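B12-binding domain-containing protein (Kitasatospora setae, PDB 6WTE) acts as a cobalamin-dependent methyltransferase of the radical SAM family, TsrM, which holds a [4Fe-4S] cluster and works by a non-radical route. Local coordinates at residues S195-R200 / V253-S258; G219-K224 / G245-A250; A228-H233 / V347-G352; H233-D238 / P415-G420. All coordinates share one frame; numbering follows the deposited sequence. Where two conformers were deposited one is given.

Contact 1. Residues S195-R200 / V253-S258; sequences SVYRRR and VDEMES
The guanidinium of Arg199 and the carboxylate of Glu255 stand nearly upright to one another, their planes 87° apart, and they meet at the guanidinium edge. NH1 of Arg199 reaches OE2 of Glu255 at 2.7 Å in a salt bridge that uses the anti lone pair of that oxygen, with OE2 28° out of the guanidinium plane. The bend at chi2 (-63°) turns the arginine CD back to lie 3.4 Å from the same OE2. The other oxygen, OE1, approaches the Tyr197 ring obliquely and takes a weak bond from Tyr197 N at 3.3 Å; the tyrosine hydroxyl itself turns to Asp192. Further contact comes from Val196, whose CG2 sits 3.7 Å from Asp254 CB, while its CG1 faces Glu255 CB at 4.0 Å. One water bridges Arg199 N and Ser258 OG. Glu255 is gripped from elsewhere too, by Arg247 and Tyr20, and Arg199 NE has a second charge in Asp23. An alanine at Arg199 would probably leave both Glu255 OE2 and Asp23 short of a charge partner, and open a gap beside the glutamate chain. The loop between strand 174-175 and helix 209-214, which also packs on helix 20-31 of the cobalamin-binding domain, is thus clasped to helix 249-261, which follows the first strand of the radical SAM barrel and belongs to its first beta-alpha-beta unit.

Contact 2. Residues G219-K224 / G245-A250; sequences GSILTK and GQRELA
Lys224 and Gln246 form a non-hydrogen-bonded antiparallel pair, at a CA to CA distance of 4.3 Å, in the small two-stranded sheet that closes the neck of the cluster-binding loop of the radical SAM core. A CA-H...O contact supports the pair, with Lys224 CA 3.4 Å from Gly245 O. Just beyond it, Arg247 grips the other segment twice. Its backbone N donates to Thr223 O at 3.1 Å, nearly straight at 162°, and its NH1 donates to Leu222 O at 2.8 Å with a more bent N-H angle of 146°. A turn at chi3 (62°) swings NE out of the extended line of the chain, whose earlier carbons lie against the same two carbonyls: CB is 3.4 Å from Thr223 O and CD 3.3 Å from Leu222 O. CD1 of Ile221 rests 3.9 Å from NH1, crossing the arginine obliquely. The remaining amino group, NH2, binds Glu255 and Ser195 O. Around this core, strand 219-221 runs parallel to strand 266-269; Ile221 packs on Val252 and Met256 of helix 249-261, Thr223 and Gln246 touch helix 278-294, and Tyr20 of helix 20-31 covers Arg247 and Ile221.

Contact 3. Residues A228-H233 / V347-G352; sequences AYRCSH and VTEKGG. With SF4 (iron/sulfur cluster), chain C; EDO (1,2-ethanediol), chain L.
Arg230 and Glu349 make a salt bridge of uncommon geometry: NH2 of the arginine comes to Glu349 OE2 at 2.8 Å from above the carboxylate plane, 43° out of it, and the two flat groups stand 87° apart. The arginine chain is bent at chi2 and chi3, and at the edge of its guanidinium NH1 donates to O2 of a 1,2-ethanediol, probably from the crystallisation liquor, at 2.7 Å. NE gives its proton to a water at 3.2 Å, and Glu349 OE2 has a second charge partner in Arg243. With a leucine in place of Arg230, Glu349 would probably keep Arg243 alone of its two cationic mates, and its carboxylate might be freer to turn. The backbones join more conventionally, Arg230 N donating to Val347 O at 3.0 Å. Over one face of the Tyr229 ring lies the methyl of Thr348, CG2 standing 4.1 Å from the ring centroid and offset toward the rim, a CH-pi contact. Thr348 begins a type I turn ending at Gly351, whose positive phi suits glycine. In the other segment, right after Arg230, Cys231 SG binds iron FE1 of the cluster at 2.3 Å. Cys227, Cys231 and Cys234 are spaced as the CX3CX2C motif, the radical SAM signature for holding a [4Fe-4S] cluster, and the turn at 348-351 packs against that loop.

Contact 4. Residues H233-D238 / P415-G420; sequences HCVEPD and PYTPMG. With SF4 (iron/sulfur cluster), chain C.
Cys234 O and Tyr416 O share a single water, 2.8 Å from each, which also accepts from Asp238 N at 3.1 Å, so three backbone groups of the two segments meet on one oxygen. The site is the end of the CX3CX2C loop, where it leads into helix 236-240 and lies against the start of helix 418-427. Thr417 is the N-cap of the latter: with OG1 lying between the backbone N and the carbonyl carbon (chi1 66°), it accepts from Gly420 N at 3.0 Å. Its methyl is then left to face the cluster loop, CG2 touching Cys234 O at 3.5 Å and Val235 CG1 at 3.7 Å. Farther along, Asp238 OD2 comes within 3.2 Å of Tyr416 CB and is paired with Lys126, while the tyrosine hydroxyl binds Glu460. Glu236 reaches cobalamin through OE2. Cys234 SG binds iron FE4 at 2.3 Å and also accepts a capping bond from Glu236 N.

How the contacts relate
From the N terminus, the loop at 195-200 opens contact 1, which closes 53 residues later on helix 249-261. Contact 2 lies wholly within that span, closing a shorter loop between 219-224 and 245-250, and touches contact 1 through Arg247 and Glu255. The 228-233 and 233-238 segments leave from inside the shorter loop and find partners far downstream, at 347-352 and 415-420, so contacts 3 and 4 cross contacts 1 and 2 and each other. They share His233 and both touch the cluster. Contacts 1 and 2 thus secure the first beta-alpha unit beside the cobalamin domain, whereas contacts 3 and 4 join the cluster loop to later parts of the core.

Contact 1. Residues S195-R200 / V253-S258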
loop_
_atom_site.group_PDB
_atom_site.type_symbol
_atom_site.label_atom_id
_atom_site.label_comp_id
_atom_site.label_asym_id
_atom_site.label_seq_id
_atom_site.Cartn_x
_atom_site.Cartn_y
_atom_site.Cartn_z
ATOM N N SER A 195 -10.400 17.752 8.382
ATOM C CA SER A 195 -10.515 17.248 9.743
ATOM C C SER A 195 -9.190 16.706 10.261
ATOM O O SER A 195 -8.331 16.253 9.500
ATOM C CB SER A 195 -11.560 16.135 9.830
ATOM O OG SER A 195 -12.766 16.503 9.187
ATOM N N VAL A 196 -9.044 16.755 11.581
ATOM C CA VAL A 196 -8.049 15.948 12.275
ATOM C C VAL A 196 -8.627 14.547 12.417
ATOM O O VAL A 196 -9.723 14.373 12.956
ATOM C CB VAL A 196 -7.707 16.549 13.646
ATOM C CG1 VAL A 196 -6.794 15.615 14.423
ATOM C CG2 VAL A 196 -7.083 17.929 13.486
ATOM N N TYR A 197 -7.907 13.547 11.926
ATOM C CA TYR A 197 -8.376 12.173 12.057
ATOM C C TYR A 197 -8.121 11.716 13.488
ATOM O O TYR A 197 -6.988 11.788 13.973
ATOM C CB TYR A 197 -7.684 11.259 11.047
ATOM C CG TYR A 197 -7.752 11.738 9.603
ATOM C CD1 TYR A 197 -8.829 12.491 9.132
ATOM C CD2 TYR A 197 -6.724 11.446 8.717
ATOM C CE1 TYR A 197 -8.871 12.935 7.813
ATOM C CE2 TYR A 197 -6.766 11.870 7.408
ATOM C CZ TYR A 197 -7.832 12.619 6.960
ATOM O OH TYR A 197 -7.847 13.043 5.643
ATOM N N ARG A 198 -9.175 11.301 14.186
ATOM C CA ARG A 198 -9.038 10.951 15.593
ATOM C C ARG A 198 -8.385 9.579 15.716
ATOM O O ARG A 198 -8.851 8.599 15.124
ATOM C CB ARG A 198 -10.394 11.010 16.295
ATOM C CG ARG A 198 -10.895 12.450 16.443
ATOM C CD ARG A 198 -12.169 12.570 17.265
ATOM N NE ARG A 198 -13.333 12.047 16.557
ATOM C CZ ARG A 198 -14.102 12.760 15.738
ATOM N NH1 ARG A 198 -13.841 14.042 15.518
ATOM N NH2 ARG A 198 -15.141 12.186 15.143
ATOM N N ARG A 199 -7.278 9.525 16.452
ATOM C CA ARG A 199 -6.494 8.308 16.633
ATOM C C ARG A 199 -6.572 7.940 18.104
ATOM O O ARG A 199 -5.985 8.623 18.949
ATOM C CB ARG A 199 -5.044 8.508 16.193
ATOM C CG ARG A 199 -4.886 9.315 14.908
ATOM C CD ARG A 199 -5.524 8.610 13.694
ATOM N NE ARG A 199 -4.841 7.366 13.345
ATOM C CZ ARG A 199 -3.653 7.310 12.748
ATOM N NH1 ARG A 199 -3.012 8.434 12.441
ATOM N NH2 ARG A 199 -3.101 6.135 12.464
ATOM N N ARG A 200 -7.299 6.874 18.408
ATOM C CA ARG A 200 -7.596 6.506 19.781
ATOM C C ARG A 200 -6.820 5.258 20.171
ATOM O O ARG A 200 -6.336 4.508 19.321
ATOM C CB ARG A 200 -9.102 6.272 19.965
ATOM C CG ARG A 200 -9.973 7.489 19.669
ATOM C CD ARG A 200 -11.450 7.107 19.738
ATOM N NE ARG A 200 -12.352 8.258 19.726
ATOM C CZ ARG A 200 -13.173 8.565 18.723
ATOM N NH1 ARG A 200 -13.210 7.811 17.630
ATOM N NH2 ARG A 200 -13.964 9.628 18.815
ATOM N N VAL A 253 -0.526 18.215 11.666
ATOM C CA VAL A 253 0.369 18.297 12.815
ATOM C C VAL A 253 -0.396 18.061 14.117
ATOM O O VAL A 253 0.138 17.454 15.052
ATOM C CB VAL A 253 1.131 19.635 12.826
ATOM C CG1 VAL A 253 2.141 19.645 13.960
ATOM C CG2 VAL A 253 1.845 19.850 11.483
ATOM N N ASP A 254 -1.650 18.530 14.206
ATOM C CA ASP A 254 -2.489 18.197 15.362
ATOM C C ASP A 254 -2.577 16.686 15.561
ATOM O O ASP A 254 -2.474 16.186 16.691
ATOM C CB ASP A 254 -3.909 18.754 15.189
ATOM C CG ASP A 254 -4.034 20.222 15.561
ATOM O OD1 ASP A 254 -3.037 20.851 15.976
ATOM O OD2 ASP A 254 -5.167 20.741 15.451
ATOM N N GLU A 255 -2.788 15.948 14.469
ATOM C CA GLU A 255 -2.889 14.495 14.549
ATOM C C GLU A 255 -1.574 13.861 14.987
ATOM O O GLU A 255 -1.565 12.957 15.832
ATOM C CB GLU A 255 -3.320 13.938 13.196
ATOM C CG GLU A 255 -3.525 12.439 13.174
ATOM C CD GLU A 255 -4.152 11.982 11.871
ATOM O OE1 GLU A 255 -4.746 12.836 11.183
ATOM O OE2 GLU A 255 -4.051 10.785 11.541
ATOM N N MET A 256 -0.455 14.310 14.405
ATOM C CA MET A 256 0.850 13.809 14.824
ATOM C C MET A 256 1.103 14.109 16.290
ATOM O O MET A 256 1.661 13.278 17.013
ATOM C CB MET A 256 1.955 14.426 13.967
ATOM C CG MET A 256 1.828 14.088 12.500
ATOM S SD MET A 256 3.051 14.943 11.496
ATOM C CE MET A 256 4.538 14.046 11.946
ATOM N N GLU A 257 0.698 15.298 16.744
ATOM C CA GLU A 257 0.876 15.653 18.145
ATOM C C GLU A 257 0.046 14.745 19.040
ATOM O O GLU A 257 0.509 14.321 20.104
ATOM C CB GLU A 257 0.504 17.122 18.363
ATOM C CG GLU A 257 0.941 17.691 19.700
ATOM C CD GLU A 257 0.638 19.169 19.821
ATOM O OE1 GLU A 257 0.959 19.926 18.878
ATOM O OE2 GLU A 257 0.083 19.576 20.861
ATOM N N SER A 258 -1.179 14.418 18.607
ATOM C CA SER A 258 -2.033 13.515 19.374
ATOM C C SER A 258 -1.416 12.128 19.479
ATOM O O SER A 258 -1.438 11.510 20.550
ATOM C CB SER A 258 -3.420 13.429 18.736
ATOM O OG SER A 258 -4.261 12.565 19.488
HETATM O O HOH W 1 -6.152 12.275 17.200
#

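Contact 2. Residues G219-K224 / G245-A250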
loop_
_atom_site.group_PDB
_atom_site.type_symbol
_atom_site.label_atom_id
_atom_site.label_comp_id
_atom_site.label_asym_id
_atom_site.label_seq_id
_atom_site.Cartn_x
_atom_site.Cartn_y
_atom_site.Cartn_z
ATOM N N GLY A 219 3.326 4.431 14.185
ATOM C CA GLY A 219 2.306 5.423 13.912
ATOM C C GLY A 219 2.259 5.733 12.428
ATOM O O GLY A 219 3.279 5.723 11.735
ATOM N N SER A 220 1.057 5.954 11.926
ATOM C CA SER A 220 0.857 6.329 10.538
ATOM C C SER A 220 0.308 7.746 10.491
ATOM O O SER A 220 -0.510 8.133 11.330
ATOM C CB SER A 220 -0.108 5.356 9.856
ATOM O OG SER A 220 -1.200 5.076 10.722
ATOM N N ILE A 221 0.760 8.528 9.520
ATOM C CA ILE A 221 0.226 9.872 9.344
ATOM C C ILE A 221 0.132 10.155 7.856
ATOM O O ILE A 221 1.117 10.020 7.124
ATOM C CB ILE A 221 1.067 10.950 10.057
ATOM C CG1 ILE A 221 0.444 12.331 9.838
ATOM C CG2 ILE A 221 2.525 10.914 9.601
ATOM C CD1 ILE A 221 -0.920 12.511 10.522
ATOM N N LEU A 222 -1.057 10.542 7.415
ATOM C CA LEU A 222 -1.296 10.948 6.042
ATOM C C LEU A 222 -1.176 12.461 5.951
ATOM O O LEU A 222 -1.733 13.182 6.784
ATOM C CB LEU A 222 -2.689 10.502 5.602
ATOM C CG LEU A 222 -3.112 10.958 4.210
ATOM C CD1 LEU A 222 -2.260 10.263 3.164
ATOM C CD2 LEU A 222 -4.595 10.658 4.003
ATOM N N THR A 223 -0.443 12.947 4.949
ATOM C CA THR A 223 -0.382 14.387 4.724
ATOM C C THR A 223 -1.082 14.824 3.448
ATOM O O THR A 223 -1.563 15.960 3.374
ATOM C CB THR A 223 1.079 14.878 4.709
ATOM O OG1 THR A 223 1.633 14.791 3.387
ATOM C CG2 THR A 223 1.936 14.058 5.676
ATOM N N LYS A 224 -1.201 13.937 2.467
ATOM C CA LYS A 224 -1.837 14.278 1.202
ATOM C C LYS A 224 -2.186 12.993 0.466
ATOM O O LYS A 224 -1.406 12.036 0.476
ATOM C CB LYS A 224 -0.920 15.159 0.343
ATOM C CG LYS A 224 0.442 14.536 0.062
ATOM C CD LYS A 224 1.536 15.594 -0.033
ATOM C CE LYS A 224 2.911 14.947 -0.112
ATOM N NZ LYS A 224 4.011 15.937 0.072
ATOM N N GLY A 245 -4.730 15.695 -3.050
ATOM C CA GLY A 245 -5.665 16.234 -2.084
ATOM C C GLY A 245 -4.894 16.512 -0.811
ATOM O O GLY A 245 -4.670 15.601 -0.012
ATOM N N GLN A 246 -4.442 17.754 -0.639
ATOM C CA GLN A 246 -3.572 18.113 0.473
ATOM C C GLN A 246 -4.396 18.367 1.725
ATOM O O GLN A 246 -5.380 19.111 1.688
ATOM C CB GLN A 246 -2.761 19.365 0.133
ATOM C CG GLN A 246 -1.847 19.232 -1.071
ATOM C CD GLN A 246 -1.125 20.527 -1.391
ATOM O OE1 GLN A 246 -1.465 21.587 -0.864
ATOM N NE2 GLN A 246 -0.125 20.449 -2.261
ATOM N N ARG A 247 -3.979 17.774 2.838
ATOM C CA ARG A 247 -4.639 18.049 4.104
ATOM C C ARG A 247 -4.164 19.379 4.671
ATOM O O ARG A 247 -3.028 19.813 4.436
ATOM C CB ARG A 247 -4.369 16.941 5.118
ATOM C CG ARG A 247 -4.855 15.565 4.717
ATOM C CD ARG A 247 -4.559 14.576 5.829
ATOM N NE ARG A 247 -5.269 14.932 7.060
ATOM C CZ ARG A 247 -4.986 14.442 8.263
ATOM N NH1 ARG A 247 -4.003 13.563 8.412
ATOM N NH2 ARG A 247 -5.691 14.829 9.319
ATOM N N GLU A 248 -5.046 20.021 5.432
ATOM C CA GLU A 248 -4.677 21.230 6.160
ATOM C C GLU A 248 -3.468 20.963 7.043
ATOM O O GLU A 248 -3.444 19.995 7.807
ATOM C CB GLU A 248 -5.854 21.707 7.018
ATOM C CG GLU A 248 -7.073 22.220 6.256
ATOM C CD GLU A 248 -6.874 23.595 5.625
ATOM O OE1 GLU A 248 -5.809 23.858 5.028
ATOM O OE2 GLU A 248 -7.802 24.425 5.732
ATOM N N LEU A 249 -2.459 21.828 6.931
ATOM C CA LEU A 249 -1.213 21.611 7.657
ATOM C C LEU A 249 -1.462 21.516 9.156
ATOM O O LEU A 249 -0.929 20.625 9.826
ATOM C CB LEU A 249 -0.234 22.743 7.347
ATOM C CG LEU A 249 0.180 22.859 5.879
ATOM C CD1 LEU A 249 0.854 24.202 5.636
ATOM C CD2 LEU A 249 1.099 21.720 5.490
ATOM N N ALA A 250 -2.296 22.407 9.693
ATOM C CA ALA A 250 -2.559 22.391 11.128
ATOM C C ALA A 250 -3.233 21.095 11.562
ATOM O O ALA A 250 -2.972 20.604 12.667
ATOM C CB ALA A 250 -3.419 23.589 11.519
#

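Contact 3. Residues A228-H233 / V347-G352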
loop_
_atom_site.group_PDB
_atom_site.type_symbol
_atom_site.label_atom_id
_atom_site.label_comp_id
_atom_site.label_asym_id
_atom_site.label_seq_id
_atom_site.Cartn_x
_atom_site.Cartn_y
_atom_site.Cartn_z
ATOM N N ALA A 228 0.550 12.378 -8.737
ATOM C CA ALA A 228 0.369 12.958 -10.061
ATOM C C ALA A 228 1.283 12.360 -11.121
ATOM O O ALA A 228 1.144 12.714 -12.296
ATOM C CB ALA A 228 0.571 14.476 -10.007
ATOM N N TYR A 229 2.198 11.466 -10.756
ATOM C CA TYR A 229 3.039 10.824 -11.762
ATOM C C TYR A 229 2.292 9.618 -12.346
ATOM O O TYR A 229 1.101 9.415 -12.098
ATOM C CB TYR A 229 4.401 10.467 -11.171
ATOM C CG TYR A 229 5.293 11.680 -10.955
ATOM C CD1 TYR A 229 4.935 12.925 -11.456
ATOM C CD2 TYR A 229 6.487 11.575 -10.257
ATOM C CE1 TYR A 229 5.742 14.036 -11.266
ATOM C CE2 TYR A 229 7.301 12.678 -10.060
ATOM C CZ TYR A 229 6.924 13.904 -10.565
ATOM O OH TYR A 229 7.727 15.005 -10.376
ATOM N N ARG A 230 2.970 8.813 -13.159
ATOM C CA ARG A 230 2.286 7.718 -13.849
ATOM C C ARG A 230 3.264 6.573 -14.096
ATOM O O ARG A 230 3.403 6.068 -15.216
ATOM C CB ARG A 230 1.656 8.215 -15.150
ATOM C CG ARG A 230 0.604 7.284 -15.755
ATOM C CD ARG A 230 -0.609 7.124 -14.851
ATOM N NE ARG A 230 -1.366 8.365 -14.689
ATOM C CZ ARG A 230 -2.380 8.728 -15.471
ATOM N NH1 ARG A 230 -2.756 7.950 -16.474
ATOM N NH2 ARG A 230 -3.016 9.869 -15.252
ATOM N N CYS A 231 3.961 6.154 -13.045
ATOM C CA CYS A 231 4.964 5.109 -13.186
ATOM C C CYS A 231 4.316 3.816 -13.667
ATOM O O CYS A 231 3.234 3.435 -13.210
ATOM C CB CYS A 231 5.696 4.894 -11.861
ATOM S SG CYS A 231 6.626 6.358 -11.328
ATOM N N SER A 232 4.990 3.136 -14.595
ATOM C CA SER A 232 4.319 2.074 -15.339
ATOM C C SER A 232 3.951 0.886 -14.459
ATOM O O SER A 232 3.025 0.141 -14.802
ATOM C CB SER A 232 5.189 1.614 -16.512
ATOM O OG SER A 232 6.326 0.905 -16.061
ATOM N N HIS A 233 4.624 0.712 -13.325
ATOM C CA HIS A 233 4.404 -0.432 -12.450
ATOM C C HIS A 233 3.401 -0.164 -11.339
ATOM O O HIS A 233 3.082 -1.084 -10.580
ATOM C CB HIS A 233 5.729 -0.849 -11.806
ATOM C CG HIS A 233 6.229 0.127 -10.784
ATOM N ND1 HIS A 233 6.467 1.453 -11.073
ATOM C CD2 HIS A 233 6.511 -0.024 -9.466
ATOM C CE1 HIS A 233 6.895 2.071 -9.987
ATOM N NE2 HIS A 233 6.929 1.198 -8.997
ATOM N N VAL A 347 8.064 7.564 -14.730
ATOM C CA VAL A 347 7.763 8.718 -15.565
ATOM C C VAL A 347 6.630 9.541 -14.969
ATOM O O VAL A 347 5.802 9.049 -14.196
ATOM C CB VAL A 347 7.379 8.297 -16.984
ATOM C CG1 VAL A 347 8.488 7.491 -17.625
ATOM C CG2 VAL A 347 6.099 7.486 -16.895
ATOM N N THR A 348 6.582 10.804 -15.390
ATOM C CA THR A 348 5.449 11.679 -15.140
ATOM C C THR A 348 4.290 11.318 -16.067
ATOM O O THR A 348 4.383 10.414 -16.901
ATOM C CB THR A 348 5.827 13.140 -15.369
ATOM O OG1 THR A 348 5.960 13.372 -16.778
ATOM C CG2 THR A 348 7.139 13.485 -14.675
ATOM N N GLU A 349 3.190 12.068 -15.937
ATOM C CA GLU A 349 2.053 11.902 -16.838
ATOM C C GLU A 349 2.400 12.275 -18.271
ATOM O O GLU A 349 1.745 11.798 -19.204
ATOM C CB GLU A 349 0.873 12.748 -16.370
ATOM C CG GLU A 349 -0.090 12.023 -15.462
ATOM C CD GLU A 349 -1.283 12.881 -15.104
ATOM O OE1 GLU A 349 -1.322 14.052 -15.538
ATOM O OE2 GLU A 349 -2.182 12.381 -14.396
ATOM N N LYS A 350 3.384 13.150 -18.461
ATOM C CA LYS A 350 3.841 13.509 -19.797
ATOM C C LYS A 350 4.752 12.451 -20.405
ATOM O O LYS A 350 5.043 12.523 -21.603
ATOM C CB LYS A 350 4.582 14.850 -19.758
ATOM C CG LYS A 350 3.945 15.909 -18.864
ATOM C CD LYS A 350 2.568 16.335 -19.344
ATOM C CE LYS A 350 2.666 17.223 -20.578
ATOM N NZ LYS A 350 1.337 17.742 -21.007
ATOM N N GLY A 351 5.198 11.471 -19.617
ATOM C CA GLY A 351 6.006 10.376 -20.117
ATOM C C GLY A 351 7.502 10.541 -19.947
ATOM O O GLY A 351 8.256 9.645 -20.347
ATOM N N GLY A 352 7.954 11.643 -19.362
ATOM C CA GLY A 352 9.376 11.860 -19.170
ATOM C C GLY A 352 9.847 11.381 -17.810
ATOM O O GLY A 352 9.085 11.331 -16.847
HETATM FE FE1 SF4 C . 5.626 6.607 -9.293
HETATM FE FE2 SF4 C . 3.669 7.919 -7.879
HETATM FE FE3 SF4 C . 5.657 6.659 -6.532
HETATM FE FE4 SF4 C . 3.794 5.201 -7.838
HETATM S S1 SF4 C . 3.428 6.561 -6.051
HETATM S S2 SF4 C . 6.043 4.863 -7.869
HETATM S S3 SF4 C . 3.364 6.521 -9.652
HETATM S S4 SF4 C . 5.901 8.428 -7.963
HETATM C C1 EDO L . -3.519 5.433 -19.160
HETATM O O1 EDO L . -3.453 4.882 -20.481
HETATM C C2 EDO L . -2.357 4.893 -18.340
HETATM O O2 EDO L . -1.571 5.997 -17.877
HETATM O O HOH W 2 2.692 14.167 -13.989
HETATM O O HOH W 3 -1.209 10.544 -12.339
#

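Contact 4. Residues H233-D238 / P415-G420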
loop_
_atom_site.group_PDB
_atom_site.type_symbol
_atom_site.label_atom_id
_atom_site.label_comp_id
_atom_site.label_asym_id
_atom_site.label_seq_id
_atom_site.Cartn_x
_atom_site.Cartn_y
_atom_site.Cartn_z
ATOM N N HIS A 233 4.624 0.712 -13.325
ATOM C CA HIS A 233 4.404 -0.432 -12.450
ATOM C C HIS A 233 3.401 -0.164 -11.339
ATOM O O HIS A 233 3.082 -1.084 -10.580
ATOM C CB HIS A 233 5.729 -0.849 -11.806
ATOM C CG HIS A 233 6.229 0.127 -10.784
ATOM N ND1 HIS A 233 6.467 1.453 -11.073
ATOM C CD2 HIS A 233 6.511 -0.024 -9.466
ATOM C CE1 HIS A 233 6.895 2.071 -9.987
ATOM N NE2 HIS A 233 6.929 1.198 -8.997
ATOM N N CYS A 234 2.900 1.059 -11.216
ATOM C CA CYS A 234 2.343 1.533 -9.957
ATOM C C CYS A 234 0.829 1.670 -10.020
ATOM O O CYS A 234 0.297 2.309 -10.932
ATOM C CB CYS A 234 2.959 2.875 -9.575
ATOM S SG CYS A 234 2.497 3.331 -7.919
ATOM N N VAL A 235 0.152 1.116 -9.008
ATOM C CA VAL A 235 -1.306 1.180 -8.909
ATOM C C VAL A 235 -1.823 2.465 -8.289
ATOM O O VAL A 235 -3.035 2.704 -8.323
ATOM C CB VAL A 235 -1.866 0.031 -8.052
ATOM C CG1 VAL A 235 -1.506 -1.322 -8.657
ATOM C CG2 VAL A 235 -1.334 0.136 -6.613
ATOM N N GLU A 236 -0.955 3.296 -7.714
ATOM C CA GLU A 236 -1.445 4.337 -6.813
ATOM C C GLU A 236 -2.072 5.538 -7.517
ATOM O O GLU A 236 -3.051 6.086 -6.992
ATOM C CB GLU A 236 -0.320 4.793 -5.869
ATOM C CG GLU A 236 0.227 3.624 -5.059
ATOM C CD GLU A 236 1.030 4.027 -3.848
ATOM O OE1 GLU A 236 0.834 5.152 -3.322
ATOM O OE2 GLU A 236 1.857 3.196 -3.413
ATOM N N PRO A 237 -1.565 6.012 -8.664
ATOM C CA PRO A 237 -2.303 7.089 -9.346
ATOM C C PRO A 237 -3.759 6.720 -9.587
ATOM O O PRO A 237 -4.656 7.534 -9.345
ATOM C CB PRO A 237 -1.518 7.283 -10.647
ATOM C CG PRO A 237 -0.118 6.926 -10.269
ATOM C CD PRO A 237 -0.253 5.775 -9.301
ATOM N N ASP A 238 -4.025 5.492 -10.015
ATOM C CA ASP A 238 -5.413 5.106 -10.237
ATOM C C ASP A 238 -6.136 4.829 -8.927
ATOM O O ASP A 238 -7.259 5.299 -8.717
ATOM C CB ASP A 238 -5.503 3.876 -11.122
ATOM C CG ASP A 238 -6.902 3.318 -11.150
ATOM O OD1 ASP A 238 -7.776 3.998 -11.717
ATOM O OD2 ASP A 238 -7.133 2.238 -10.570
ATOM N N PRO A 415 -4.729 -4.065 -13.258
ATOM C CA PRO A 415 -5.415 -3.584 -14.471
ATOM C C PRO A 415 -5.171 -2.119 -14.784
ATOM O O PRO A 415 -5.115 -1.752 -15.964
ATOM C CB PRO A 415 -6.896 -3.861 -14.169
ATOM C CG PRO A 415 -6.968 -3.989 -12.672
ATOM C CD PRO A 415 -5.680 -4.626 -12.279
ATOM N N TYR A 416 -5.029 -1.265 -13.776
ATOM C CA TYR A 416 -4.902 0.160 -14.047
ATOM C C TYR A 416 -3.481 0.624 -13.778
ATOM O O TYR A 416 -3.250 1.597 -13.057
ATOM C CB TYR A 416 -5.927 0.941 -13.230
ATOM C CG TYR A 416 -7.306 0.405 -13.490
ATOM C CD1 TYR A 416 -7.898 0.570 -14.733
ATOM C CD2 TYR A 416 -7.994 -0.314 -12.518
ATOM C CE1 TYR A 416 -9.154 0.061 -15.003
ATOM C CE2 TYR A 416 -9.264 -0.830 -12.775
ATOM C CZ TYR A 416 -9.831 -0.641 -14.023
ATOM O OH TYR A 416 -11.078 -1.138 -14.307
ATOM N N THR A 417 -2.531 -0.099 -14.346
ATOM C CA THR A 417 -1.151 0.325 -14.419
ATOM C C THR A 417 -0.743 0.359 -15.882
ATOM O O THR A 417 -1.252 -0.427 -16.686
ATOM C CB THR A 417 -0.214 -0.612 -13.651
ATOM O OG1 THR A 417 -0.193 -1.900 -14.283
ATOM C CG2 THR A 417 -0.671 -0.762 -12.203
ATOM N N PRO A 418 0.136 1.280 -16.269
ATOM C CA PRO A 418 0.585 1.294 -17.666
ATOM C C PRO A 418 1.130 -0.051 -18.122
ATOM O O PRO A 418 0.878 -0.454 -19.267
ATOM C CB PRO A 418 1.652 2.398 -17.667
ATOM C CG PRO A 418 1.208 3.331 -16.570
ATOM C CD PRO A 418 0.644 2.437 -15.504
ATOM N N MET A 419 1.830 -0.777 -17.240
ATOM C CA MET A 419 2.334 -2.104 -17.586
ATOM C C MET A 419 1.192 -3.068 -17.872
ATOM O O MET A 419 1.193 -3.762 -18.894
ATOM C CB MET A 419 3.216 -2.656 -16.463
ATOM C CG MET A 419 4.657 -2.161 -16.485
ATOM S SD MET A 419 5.582 -2.872 -17.859
ATOM C CE MET A 419 5.873 -4.542 -17.270
ATOM N N GLY A 420 0.213 -3.144 -16.966
ATOM C CA GLY A 420 -0.905 -4.046 -17.196
ATOM C C GLY A 420 -1.671 -3.707 -18.462
ATOM O O GLY A 420 -2.047 -4.595 -19.227
HETATM FE FE1 SF4 C . 5.626 6.607 -9.293
HETATM FE FE2 SF4 C . 3.669 7.919 -7.879
HETATM FE FE3 SF4 C . 5.657 6.659 -6.532
HETATM FE FE4 SF4 C . 3.794 5.201 -7.838
HETATM S S1 SF4 C . 3.428 6.561 -6.051
HETATM S S2 SF4 C . 6.043 4.863 -7.869
HETATM S S3 SF4 C . 3.364 6.521 -9.652
HETATM S S4 SF4 C . 5.901 8.428 -7.963
HETATM O O HOH W 4 1.376 -3.578 -12.184
HETATM O O HOH W 5 -2.072 3.609 -11.462
#